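Local coordinates for protein phosphate transporter (Thermotoga maritima MSB8, PDB 6L85) that imports phosphate across the cell membrane in a sodium-dependent manner, as a bacterial relative of the human SLC20 carriers, at the interface of chains A and B. Sequence-based numbering; all coordinates share one arbitrary frame. Chains: chain A/B, Phosphate transporter.

The interface of chains A and B. Residues chain A 54, 286, 290; chain B 201, 204-205, 208-209.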
loop_
_atom_site.group_PDB
_atom_site.type_symbol
_atom_site.label_atom_id
_atom_site.label_comp_id
_atom_site.label_asym_id
_atom_site.label_seq_id
_atom_site.Cartn_x
_atom_site.Cartn_y
_atom_site.Cartn_z
ATOM N N VAL A 54 11.124 -1.134 -2.729
ATOM C CA VAL A 54 10.651 -2.497 -3.002
ATOM C C VAL A 54 9.730 -2.530 -4.222
ATOM O O VAL A 54 9.836 -3.418 -5.075
ATOM C CB VAL A 54 9.936 -3.081 -1.759
ATOM C CG1 VAL A 54 9.129 -4.302 -2.142
ATOM C CG2 VAL A 54 10.938 -3.443 -0.691
ATOM N N PHE A 286 16.315 -9.825 -4.588
ATOM C CA PHE A 286 15.518 -9.023 -3.672
ATOM C C PHE A 286 16.256 -8.714 -2.383
ATOM O O PHE A 286 15.981 -7.679 -1.763
ATOM C CB PHE A 286 14.173 -9.687 -3.386
ATOM C CG PHE A 286 13.044 -8.948 -4.029
ATOM C CD1 PHE A 286 12.611 -7.731 -3.506
ATOM C CD2 PHE A 286 12.498 -9.393 -5.218
ATOM C CE1 PHE A 286 11.598 -7.010 -4.127
ATOM C CE2 PHE A 286 11.484 -8.685 -5.849
ATOM C CZ PHE A 286 11.035 -7.489 -5.307
ATOM N N LEU A 290 16.125 -5.073 -0.495
ATOM C CA LEU A 290 15.734 -4.993 0.912
ATOM C C LEU A 290 16.843 -4.402 1.757
ATOM O O LEU A 290 16.581 -3.563 2.623
ATOM C CB LEU A 290 15.356 -6.374 1.449
ATOM C CG LEU A 290 14.170 -6.959 0.700
ATOM C CD1 LEU A 290 13.940 -8.411 1.071
ATOM C CD2 LEU A 290 12.954 -6.098 0.959
ATOM N N GLU B 201 11.079 -16.185 -1.262
ATOM C CA GLU B 201 10.995 -14.758 -1.561
ATOM C C GLU B 201 9.799 -14.117 -0.865
ATOM O O GLU B 201 9.900 -12.993 -0.355
ATOM C CB GLU B 201 10.915 -14.532 -3.074
ATOM C CG GLU B 201 11.126 -13.072 -3.454
ATOM C CD GLU B 201 10.652 -12.736 -4.857
ATOM O OE1 GLU B 201 10.503 -13.671 -5.680
ATOM O OE2 GLU B 201 10.445 -11.532 -5.142
ATOM N N LEU B 204 10.808 -13.732 2.708
ATOM C CA LEU B 204 11.829 -12.704 2.870
ATOM C C LEU B 204 11.212 -11.309 2.803
ATOM O O LEU B 204 11.534 -10.431 3.615
ATOM C CB LEU B 204 12.901 -12.897 1.799
ATOM C CG LEU B 204 14.014 -11.867 1.770
ATOM C CD1 LEU B 204 14.913 -12.062 2.976
ATOM C CD2 LEU B 204 14.787 -11.956 0.455
ATOM N N LEU B 205 10.280 -11.101 1.868
ATOM C CA LEU B 205 9.603 -9.809 1.785
ATOM C C LEU B 205 8.696 -9.580 2.994
ATOM O O LEU B 205 8.628 -8.459 3.528
ATOM C CB LEU B 205 8.816 -9.723 0.469
ATOM C CG LEU B 205 9.726 -9.374 -0.718
ATOM C CD1 LEU B 205 9.102 -9.737 -2.057
ATOM C CD2 LEU B 205 10.042 -7.890 -0.667
ATOM N N ALA B 208 10.991 -8.507 5.840
ATOM C CA ALA B 208 11.541 -7.149 5.765
ATOM C C ALA B 208 10.467 -6.105 6.078
ATOM O O ALA B 208 10.717 -5.133 6.813
ATOM C CB ALA B 208 12.175 -6.906 4.394
ATOM N N PHE B 209 9.260 -6.287 5.527
ATOM C CA PHE B 209 8.160 -5.384 5.858
ATOM C C PHE B 209 7.863 -5.398 7.357
ATOM O O PHE B 209 7.557 -4.351 7.950
ATOM C CB PHE B 209 6.914 -5.771 5.065
ATOM C CG PHE B 209 6.824 -5.110 3.718
ATOM C CD1 PHE B 209 7.534 -5.606 2.636
ATOM C CD2 PHE B 209 6.041 -3.990 3.540
ATOM C CE1 PHE B 209 7.457 -4.993 1.392
ATOM C CE2 PHE B 209 5.965 -3.374 2.299
ATOM C CZ PHE B 209 6.669 -3.879 1.228
#
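A chi1 of -61° sets CG of A:Leu290 anti to its carbonyl carbon and turns the isobutyl fork toward chain B, where the two methyls part company: CD1 goes to B:Leu204 and CD2 to B:Ala208 and B:Leu205. On the facing helix, B:Glu201 reaches A:Phe286 with a nearly fully extended chain, CG anti to the backbone N (chi1 -168°). The contact thus joins the first turns of helix 286-302 of chain A, assisted by A:Val54 from helix 38-56, to one side of helix 199-224 of chain B. The fork of A:Leu290 hides 55 Å², against 46 Å² for A:Phe286: CD1 lies 3.5 Å from B:Leu204 CG, and CD2 lies 3.6 Å from B:Ala208 CB, where the small alanine side chain probably lets that branch come close to the helix. B:Leu205 is shared by three chain A residues, as its CD2 shows, standing 3.8 Å from both A:Leu290 CD2 and A:Phe286 CD1 and 4.0 Å from A:Val54 CG1. Its other methyl, CD1, sits over the centre of the A:Phe286 ring, 4.2 Å above the plane, so one aromatic face is packed by an aliphatic group. The carboxylate of B:Glu201 approaches from above the plane on that same face, near CD2 and CE2, its own plane tilted 31° from the ring; its carbon CD lies 3.8 Å from A:Phe286 CD2. An alanine in place of A:Phe286 would probably leave B:Leu205 CD1 and the B:Glu201 carboxylate without the ring they both pack against, and open a gap on the chain A side. The patch hides 212 Å² in total and has a twin with the chains exchanged, as expected of a two-fold dimer, although the coordinates alone do not prove that this pairing exists in the membrane. At the far end the packing is lighter: A:Val54 presents CG1, which touches B:Phe209 at ring carbon CE1, 4.0 Å away.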